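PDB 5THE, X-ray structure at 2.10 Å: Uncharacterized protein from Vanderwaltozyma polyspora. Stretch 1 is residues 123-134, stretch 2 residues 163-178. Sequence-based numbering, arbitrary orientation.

Stretch 1 (123-134) PILINQFGPPIK
Stretch 2 (163-178) PTFETSPGEISLLNLL

A strand (Ile124 to about Asn127) and the loop after it run back along a loop and helix (Pro169 to Leu178, continuing beyond) of the same chain, burying 904 Å² in all. Strand and helix axes approach to 7.5 Å, with N-to-C directions 146° apart, so the register descends: Ile124 lies nearest Leu177 (CA-CA 9.4 Å), Phe129 nearest Gly170 (3.8 Å), Pro132 nearest Thr167 (4.6 Å) and Ile133 nearest Phe165 (5.3 Å).

The strand alternates: Ile124 and Ile126 point toward the helix, while Leu125 (t, p) is out of reach. Both isoleucines are m, t (chi1 -65° and -68°), extending their CD1 atoms to the helix. Ile124 CD1 meets Leu177 CD1 at 3.6 Å; Ile126 CD1 lies 3.6 Å from Leu174 CB and 4.4 Å from Leu177 CD1, while Ile126 CG2 packs 3.7 Å from Gly170 CA. Leu174 (t, p) and Leu177 (t, t), one helical turn apart (phi/psi near -65/-42), present this apolar surface.

The closest backbone approach depends on Gly170. A CB there would point toward the strand and lie 2.4 Å from Phe129 CA and 2.7 Å from Asn127 O, both clashes. Without one, Asn127 O comes within 3.2 Å of Gly170 CA, and Gly170 N donates to Gln128 O (2.9 Å, 148°). Gln128 turns the chain with phi/psi 58/37; its m, t side chain brings NE2 to 3.6 Å from Pro169 CG.

Phe129 (-91/133) points sideways, and chi1 177° (t) with chi2 -86° lays its ring along the helix start. Gly170 C sits at the ring edge, 3.7 Å from Phe129 CD2, and Phe129 CE2 contacts Leu174 CD2 at 3.9 Å.

Ser168 (-59/149) is the N-cap. Its p rotamer (chi1 73°) places OG to accept from Glu171 N (3.1 Å, 156°), and Gly130 O lies 3.1 Å from Ser168 OG. Gly130 is fully extended (-178/-177). One water joins the two stretches here: it donates to Gly130 O (2.9 Å) and Glu171 OE1 (2.6 Å) and accepts from Ser168 N (2.9 Å). Glu171 is t, t with chi3 -19°. At the next turn Ser173, m, donates from OG to Pro169 O (3.1 Å).

Beyond Pro131 and Pro132 (-60/154 and -53/145), Ile133 (-91/141) forms a single antiparallel bridge with Glu166 (-109/131), CA-CA 5.4 Å. Ile133 N donates to Glu166 O (3.0 Å, 171°); the return bond, Glu166 N to Ile133 O, is weak at 3.4 Å. Phe165 CA also approaches Ile133 O (3.3 Å) in a CA-H...O contact. Ile133 CB points sideways, but chi1 -55° (m) and an off-well chi2 of 107° bring CD1 to 3.7 Å from both Ser168 CA and Glu166 CG. Pro132 CB packs 4.0 Å from Phe165 CB; Phe165 is m, with chi2 -84°. Lys134 has an off-well chi1 of 93°, then t, m, m: CG lies 3.0 Å from Thr164 O, and the chain folds to bring NZ within 3.7 Å of Thr164 CG2.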

ATOM      1  N   PRO A 123     -23.386  20.161  -2.234  1.00 33.65           N
ATOM      2  CA  PRO A 123     -23.459  18.693  -2.226  1.00 37.56           C
ATOM      3  C   PRO A 123     -24.656  18.167  -3.009  1.00 38.01           C
ATOM      4  O   PRO A 123     -25.735  18.762  -3.026  1.00 36.75           O
ATOM      5  CB  PRO A 123     -23.585  18.354  -0.734  1.00 34.77           C
ATOM      6  CG  PRO A 123     -22.880  19.478  -0.048  1.00 33.82           C
ATOM      7  CD  PRO A 123     -23.198  20.710  -0.881  1.00 33.55           C
ATOM      8  N   ILE A 124     -24.457  17.020  -3.644  1.00 38.38           N
ATOM      9  CA  ILE A 124     -25.460  16.415  -4.511  1.00 33.53           C
ATOM     10  C   ILE A 124     -25.973  15.142  -3.860  1.00 31.82           C
ATOM     11  O   ILE A 124     -25.184  14.296  -3.421  1.00 31.55           O
ATOM     12  CB  ILE A 124     -24.883  16.123  -5.901  1.00 32.93           C
ATOM     13  CG1 ILE A 124     -24.531  17.442  -6.589  1.00 37.74           C
ATOM     14  CG2 ILE A 124     -25.855  15.273  -6.703  1.00 32.52           C
ATOM     15  CD1 ILE A 124     -23.803  17.252  -7.874  1.00 45.72           C
ATOM     16  N   LEU A 125     -27.292  15.004  -3.810  1.00 29.66           N
ATOM     17  CA  LEU A 125     -27.944  13.847  -3.220  1.00 31.58           C
ATOM     18  C   LEU A 125     -28.308  12.857  -4.317  1.00 31.21           C
ATOM     19  O   LEU A 125     -28.938  13.227  -5.313  1.00 38.26           O
ATOM     20  CB  LEU A 125     -29.194  14.270  -2.442  1.00 28.71           C
ATOM     21  CG  LEU A 125     -30.038  13.126  -1.867  1.00 33.79           C
ATOM     22  CD1 LEU A 125     -29.244  12.336  -0.849  1.00 31.07           C
ATOM     23  CD2 LEU A 125     -31.328  13.649  -1.222  1.00 30.66           C
ATOM     24  N   ILE A 126     -27.905  11.604  -4.139  1.00 28.41           N
ATOM     25  CA  ILE A 126     -28.243  10.530  -5.069  1.00 28.57           C
ATOM     26  C   ILE A 126     -29.015   9.453  -4.316  1.00 30.41           C
ATOM     27  O   ILE A 126     -28.484   8.827  -3.387  1.00 29.61           O
ATOM     28  CB  ILE A 126     -26.993   9.948  -5.744  1.00 30.53           C
ATOM     29  CG1 ILE A 126     -26.385  11.000  -6.678  1.00 31.61           C
ATOM     30  CG2 ILE A 126     -27.333   8.654  -6.468  1.00 23.11           C
ATOM     31  CD1 ILE A 126     -25.590  10.437  -7.811  1.00 38.73           C
ATOM     32  N   ASN A 127     -30.261   9.230  -4.720  1.00 33.07           N
ATOM     33  CA  ASN A 127     -31.102   8.197  -4.140  1.00 29.53           C
ATOM     34  C   ASN A 127     -31.071   6.956  -5.015  1.00 30.74           C
ATOM     35  O   ASN A 127     -30.744   7.025  -6.198  1.00 30.12           O
ATOM     36  CB  ASN A 127     -32.546   8.688  -3.994  1.00 34.48           C
ATOM     37  CG  ASN A 127     -32.676   9.795  -2.986  1.00 36.09           C
ATOM     38  OD1 ASN A 127     -32.264   9.646  -1.839  1.00 35.90           O
ATOM     39  ND2 ASN A 127     -33.248  10.922  -3.403  1.00 36.34           N
ATOM     40  N   GLN A 128     -31.414   5.812  -4.409  1.00 24.22           N
ATOM     41  CA  GLN A 128     -31.631   4.572  -5.143  1.00 30.05           C
ATOM     42  C   GLN A 128     -30.400   4.162  -5.936  1.00 35.96           C
ATOM     43  O   GLN A 128     -30.506   3.654  -7.053  1.00 33.69           O
ATOM     44  CB  GLN A 128     -32.845   4.689  -6.068  1.00 34.26           C
ATOM     45  CG  GLN A 128     -34.117   5.079  -5.335  1.00 39.03           C
ATOM     46  CD  GLN A 128     -35.340   5.028  -6.230  1.00 51.06           C
ATOM     47  OE1 GLN A 128     -36.300   4.315  -5.947  1.00 58.91           O
ATOM     48  NE2 GLN A 128     -35.311   5.788  -7.311  1.00 47.22           N
ATOM     49  N   PHE A 129     -29.219   4.388  -5.369  1.00 34.00           N
ATOM     50  CA  PHE A 129     -28.000   3.881  -5.973  1.00 29.49           C
ATOM     51  C   PHE A 129     -27.696   2.501  -5.408  1.00 26.18           C
ATOM     52  O   PHE A 129     -27.735   2.292  -4.189  1.00 30.65           O
ATOM     53  CB  PHE A 129     -26.811   4.816  -5.741  1.00 28.97           C
ATOM     54  CG  PHE A 129     -25.532   4.278  -6.306  1.00 28.97           C
ATOM     55  CD1 PHE A 129     -24.734   3.412  -5.555  1.00 21.57           C
ATOM     56  CD2 PHE A 129     -25.145   4.597  -7.603  1.00 31.44           C
ATOM     57  CE1 PHE A 129     -23.568   2.878  -6.086  1.00 26.26           C
ATOM     58  CE2 PHE A 129     -23.972   4.075  -8.143  1.00 34.42           C
ATOM     59  CZ  PHE A 129     -23.179   3.218  -7.385  1.00 31.07           C
ATOM     60  N   GLY A 130     -27.382   1.568  -6.293  1.00 32.99           N
ATOM     61  CA  GLY A 130     -27.048   0.225  -5.891  1.00 33.81           C
ATOM     62  C   GLY A 130     -26.678  -0.620  -7.088  1.00 36.62           C
ATOM     63  O   GLY A 130     -26.632  -0.143  -8.231  1.00 36.78           O
ATOM     64  N   PRO A 131     -26.405  -1.900  -6.845  1.00 35.03           N
ATOM     65  CA  PRO A 131     -26.129  -2.802  -7.953  1.00 37.98           C
ATOM     66  C   PRO A 131     -27.315  -2.871  -8.892  1.00 37.49           C
ATOM     67  O   PRO A 131     -28.467  -2.622  -8.488  1.00 37.48           O
ATOM     68  CB  PRO A 131     -25.882  -4.150  -7.255  1.00 32.27           C
ATOM     69  CG  PRO A 131     -26.556  -4.026  -5.946  1.00 36.01           C
ATOM     70  CD  PRO A 131     -26.419  -2.594  -5.550  1.00 32.20           C
ATOM     71  N   PRO A 132     -27.081  -3.197 -10.160  1.00 34.75           N
ATOM     72  CA  PRO A 132     -28.196  -3.434 -11.084  1.00 39.59           C
ATOM     73  C   PRO A 132     -29.168  -4.467 -10.523  1.00 33.43           C
ATOM     74  O   PRO A 132     -28.775  -5.421  -9.851  1.00 35.04           O
ATOM     75  CB  PRO A 132     -27.502  -3.943 -12.355  1.00 34.62           C
ATOM     76  CG  PRO A 132     -26.074  -3.438 -12.248  1.00 33.73           C
ATOM     77  CD  PRO A 132     -25.768  -3.470 -10.775  1.00 34.09           C
ATOM     78  N   ILE A 133     -30.445  -4.274 -10.807  1.00 42.71           N
ATOM     79  CA  ILE A 133     -31.506  -5.038 -10.157  1.00 46.75           C
ATOM     80  C   ILE A 133     -31.832  -6.297 -10.952  1.00 41.52           C
ATOM     81  O   ILE A 133     -31.862  -6.286 -12.190  1.00 36.94           O
ATOM     82  CB  ILE A 133     -32.759  -4.165  -9.964  1.00 52.36           C
ATOM     83  CG1 ILE A 133     -32.406  -2.879  -9.204  1.00 50.90           C
ATOM     84  CG2 ILE A 133     -33.840  -4.944  -9.221  1.00 56.92           C
ATOM     85  CD1 ILE A 133     -32.400  -1.622 -10.066  1.00 47.99           C
ATOM     86  N   LYS A 134     -32.083  -7.383 -10.216  1.00 52.14           N
ATOM     87  CA  LYS A 134     -32.601  -8.675 -10.701  1.00 57.51           C
ATOM     88  C   LYS A 134     -31.718  -9.279 -11.770  1.00 64.28           C
ATOM     89  O   LYS A 134     -31.153 -10.353 -11.559  1.00 69.43           O
ATOM     90  CB  LYS A 134     -34.053  -8.554 -11.213  1.00 47.67           C
ATOM     91  CG  LYS A 134     -34.197  -8.286 -12.700  1.00 44.51           C
ATOM     92  CD  LYS A 134     -35.655  -8.265 -13.153  1.00 52.96           C
ATOM     93  CE  LYS A 134     -36.252  -9.661 -13.142  1.00 52.57           C
ATOM     94  NZ  LYS A 134     -35.412 -10.601 -13.938  1.00 50.62           N
ATOM     95  N   PRO A 163     -31.988 -14.226 -17.474  1.00 90.32           N
ATOM     96  CA  PRO A 163     -31.671 -13.085 -16.608  1.00 87.00           C
ATOM     97  C   PRO A 163     -31.643 -11.757 -17.364  1.00 82.77           C
ATOM     98  O   PRO A 163     -31.279 -11.715 -18.539  1.00 85.75           O
ATOM     99  CB  PRO A 163     -30.280 -13.430 -16.065  1.00 87.95           C
ATOM    100  CG  PRO A 163     -30.167 -14.907 -16.205  1.00 88.56           C
ATOM    101  CD  PRO A 163     -30.942 -15.260 -17.436  1.00 89.50           C
ATOM    102  N   THR A 164     -32.039 -10.685 -16.685  1.00 77.09           N
ATOM    103  CA  THR A 164     -31.981  -9.338 -17.235  1.00 67.75           C
ATOM    104  C   THR A 164     -31.795  -8.359 -16.082  1.00 58.36           C
ATOM    105  O   THR A 164     -32.270  -8.598 -14.970  1.00 56.57           O
ATOM    106  CB  THR A 164     -33.243  -9.005 -18.041  1.00 63.77           C
ATOM    107  OG1 THR A 164     -33.250  -7.613 -18.376  1.00 63.12           O
ATOM    108  CG2 THR A 164     -34.489  -9.330 -17.235  1.00 65.70           C
ATOM    109  N   PHE A 165     -31.088  -7.264 -16.344  1.00 45.91           N
ATOM    110  CA  PHE A 165     -30.770  -6.302 -15.298  1.00 48.16           C
ATOM    111  C   PHE A 165     -31.165  -4.906 -15.733  1.00 44.30           C
ATOM    112  O   PHE A 165     -30.938  -4.516 -16.881  1.00 48.47           O
ATOM    113  CB  PHE A 165     -29.283  -6.322 -14.959  1.00 47.15           C
ATOM    114  CG  PHE A 165     -28.766  -7.679 -14.636  1.00 44.55           C
ATOM    115  CD1 PHE A 165     -28.894  -8.199 -13.357  1.00 42.80           C
ATOM    116  CD2 PHE A 165     -28.181  -8.454 -15.618  1.00 44.45           C
ATOM    117  CE1 PHE A 165     -28.423  -9.462 -13.059  1.00 43.58           C
ATOM    118  CE2 PHE A 165     -27.714  -9.710 -15.332  1.00 45.99           C
ATOM    119  CZ  PHE A 165     -27.829 -10.221 -14.053  1.00 44.74           C
ATOM    120  N   GLU A 166     -31.754  -4.152 -14.818  1.00 44.15           N
ATOM    121  CA  GLU A 166     -31.979  -2.735 -15.044  1.00 48.95           C
ATOM    122  C   GLU A 166     -31.041  -1.948 -14.135  1.00 41.87           C
ATOM    123  O   GLU A 166     -30.884  -2.276 -12.950  1.00 39.61           O
ATOM    124  CB  GLU A 166     -33.454  -2.357 -14.842  1.00 58.90           C
ATOM    125  CG  GLU A 166     -33.858  -1.763 -13.509  1.00 73.79           C
ATOM    126  CD  GLU A 166     -35.291  -1.247 -13.530  1.00 85.02           C
ATOM    127  OE1 GLU A 166     -35.493  -0.018 -13.396  1.00 88.39           O
ATOM    128  OE2 GLU A 166     -36.217  -2.072 -13.699  1.00 88.40           O
ATOM    129  N   THR A 167     -30.355  -0.977 -14.725  1.00 44.69           N
ATOM    130  CA  THR A 167     -29.449  -0.113 -13.986  1.00 43.28           C
ATOM    131  C   THR A 167     -30.226   0.664 -12.932  1.00 46.68           C
ATOM    132  O   THR A 167     -31.302   1.198 -13.215  1.00 48.45           O
ATOM    133  CB  THR A 167     -28.758   0.839 -14.962  1.00 41.24           C
ATOM    134  OG1 THR A 167     -28.053   0.074 -15.944  1.00 42.46           O
ATOM    135  CG2 THR A 167     -27.782   1.778 -14.248  1.00 42.34           C
ATOM    136  N   SER A 168     -29.687   0.716 -11.715  1.00 43.93           N
ATOM    137  CA  SER A 168     -30.370   1.429 -10.649  1.00 34.12           C
ATOM    138  C   SER A 168     -30.564   2.891 -11.048  1.00 33.75           C
ATOM    139  O   SER A 168     -29.769   3.447 -11.810  1.00 32.10           O
ATOM    140  CB  SER A 168     -29.590   1.336  -9.335  1.00 32.89           C
ATOM    141  OG  SER A 168     -28.421   2.146  -9.343  1.00 32.83           O
ATOM    142  N   PRO A 169     -31.637   3.527 -10.578  1.00 35.38           N
ATOM    143  CA  PRO A 169     -31.833   4.948 -10.909  1.00 32.69           C
ATOM    144  C   PRO A 169     -30.708   5.819 -10.393  1.00 37.22           C
ATOM    145  O   PRO A 169     -30.357   6.820 -11.034  1.00 36.59           O
ATOM    146  CB  PRO A 169     -33.170   5.289 -10.233  1.00 30.90           C
ATOM    147  CG  PRO A 169     -33.847   3.959 -10.021  1.00 26.46           C
ATOM    148  CD  PRO A 169     -32.752   2.966  -9.797  1.00 29.25           C
ATOM    149  N   GLY A 170     -30.127   5.466  -9.241  1.00 31.28           N
ATOM    150  CA  GLY A 170     -29.004   6.232  -8.734  1.00 29.84           C
ATOM    151  C   GLY A 170     -27.793   6.150  -9.640  1.00 28.56           C
ATOM    152  O   GLY A 170     -27.110   7.153  -9.871  1.00 30.39           O
ATOM    153  N   GLU A 171     -27.502   4.955 -10.164  1.00 26.33           N
ATOM    154  CA  GLU A 171     -26.364   4.840 -11.070  1.00 30.55           C
ATOM    155  C   GLU A 171     -26.597   5.650 -12.341  1.00 37.49           C
ATOM    156  O   GLU A 171     -25.662   6.247 -12.888  1.00 34.48           O
ATOM    157  CB  GLU A 171     -26.082   3.379 -11.405  1.00 26.11           C
ATOM    158  CG  GLU A 171     -25.031   3.234 -12.494  1.00 34.14           C
ATOM    159  CD  GLU A 171     -24.469   1.824 -12.631  1.00 38.57           C
ATOM    160  OE1 GLU A 171     -24.602   1.009 -11.693  1.00 45.36           O
ATOM    161  OE2 GLU A 171     -23.869   1.544 -13.681  1.00 39.10           O
ATOM    162  N   ILE A 172     -27.841   5.709 -12.813  1.00 37.01           N
ATOM    163  CA  ILE A 172     -28.128   6.519 -13.992  1.00 37.01           C
ATOM    164  C   ILE A 172     -27.833   7.982 -13.701  1.00 32.12           C
ATOM    165  O   ILE A 172     -27.187   8.673 -14.498  1.00 36.10           O
ATOM    166  CB  ILE A 172     -29.581   6.300 -14.458  1.00 33.43           C
ATOM    167  CG1 ILE A 172     -29.726   4.910 -15.070  1.00 31.20           C
ATOM    168  CG2 ILE A 172     -29.987   7.363 -15.464  1.00 34.02           C
ATOM    169  CD1 ILE A 172     -31.149   4.573 -15.456  1.00 35.28           C
ATOM    170  N   SER A 173     -28.275   8.468 -12.538  1.00 32.27           N
ATOM    171  CA  SER A 173     -28.002   9.853 -12.165  1.00 37.86           C
ATOM    172  C   SER A 173     -26.510  10.100 -12.029  1.00 37.48           C
ATOM    173  O   SER A 173     -26.001  11.125 -12.493  1.00 40.33           O
ATOM    174  CB  SER A 173     -28.700  10.207 -10.852  1.00 38.12           C
ATOM    175  OG  SER A 173     -30.084   9.953 -10.926  1.00 49.43           O
ATOM    176  N   LEU A 174     -25.797   9.180 -11.370  1.00 38.45           N
ATOM    177  CA  LEU A 174     -24.368   9.372 -11.147  1.00 34.43           C
ATOM    178  C   LEU A 174     -23.603   9.327 -12.464  1.00 31.21           C
ATOM    179  O   LEU A 174     -22.708  10.145 -12.696  1.00 32.66           O
ATOM    180  CB  LEU A 174     -23.839   8.312 -10.176  1.00 28.73           C
ATOM    181  CG  LEU A 174     -22.336   8.407  -9.875  1.00 28.38           C
ATOM    182  CD1 LEU A 174     -22.028   9.687  -9.097  1.00 21.47           C
ATOM    183  CD2 LEU A 174     -21.816   7.168  -9.137  1.00 30.15           C
ATOM    184  N   LEU A 175     -23.951   8.380 -13.336  1.00 37.66           N
ATOM    185  CA  LEU A 175     -23.347   8.318 -14.663  1.00 35.87           C
ATOM    186  C   LEU A 175     -23.487   9.640 -15.389  1.00 35.01           C
ATOM    187  O   LEU A 175     -22.538  10.115 -16.022  1.00 35.64           O
ATOM    188  CB  LEU A 175     -23.994   7.206 -15.484  1.00 34.46           C
ATOM    189  CG  LEU A 175     -23.618   5.788 -15.074  1.00 36.69           C
ATOM    190  CD1 LEU A 175     -24.347   4.781 -15.944  1.00 36.65           C
ATOM    191  CD2 LEU A 175     -22.115   5.600 -15.157  1.00 38.73           C
ATOM    192  N   ASN A 176     -24.668  10.249 -15.309  1.00 32.73           N
ATOM    193  CA  ASN A 176     -24.856  11.556 -15.921  1.00 36.68           C
ATOM    194  C   ASN A 176     -23.991  12.604 -15.236  1.00 36.86           C
ATOM    195  O   ASN A 176     -23.409  13.474 -15.895  1.00 31.02           O
ATOM    196  CB  ASN A 176     -26.328  11.954 -15.863  1.00 43.26           C
ATOM    197  CG  ASN A 176     -26.591  13.258 -16.573  1.00 49.68           C
ATOM    198  OD1 ASN A 176     -26.565  13.316 -17.802  1.00 49.35           O
ATOM    199  ND2 ASN A 176     -26.825  14.317 -15.806  1.00 50.65           N
ATOM    200  N   LEU A 177     -23.894  12.528 -13.908  1.00 37.22           N
ATOM    201  CA  LEU A 177     -23.068  13.466 -13.161  1.00 35.10           C
ATOM    202  C   LEU A 177     -21.600  13.351 -13.562  1.00 35.88           C
ATOM    203  O   LEU A 177     -20.914  14.366 -13.730  1.00 40.17           O
ATOM    204  CB  LEU A 177     -23.253  13.210 -11.665  1.00 38.17           C
ATOM    205  CG  LEU A 177     -22.709  14.210 -10.649  1.00 45.26           C
ATOM    206  CD1 LEU A 177     -23.418  14.015  -9.314  1.00 41.99           C
ATOM    207  CD2 LEU A 177     -21.190  14.075 -10.472  1.00 48.89           C
ATOM    208  N   LEU A 178     -21.098  12.125 -13.720  1.00 31.42           N
ATOM    209  CA  LEU A 178     -19.676  11.941 -13.998  1.00 33.97           C
ATOM    210  C   LEU A 178     -19.301  12.434 -15.394  1.00 38.84           C
ATOM    211  O   LEU A 178     -18.248  13.052 -15.573  1.00 37.19           O
ATOM    212  CB  LEU A 178     -19.295  10.473 -13.817  1.00 35.50           C
ATOM    213  CG  LEU A 178     -19.442  10.006 -12.369  1.00 38.04           C
ATOM    214  CD1 LEU A 178     -19.021   8.561 -12.229  1.00 34.22           C
ATOM    215  CD2 LEU A 178     -18.625  10.896 -11.450  1.00 32.57           C
TER
HETATM  216  O   HOH W   1     -26.952   0.147 -11.076  1.00 35.56           O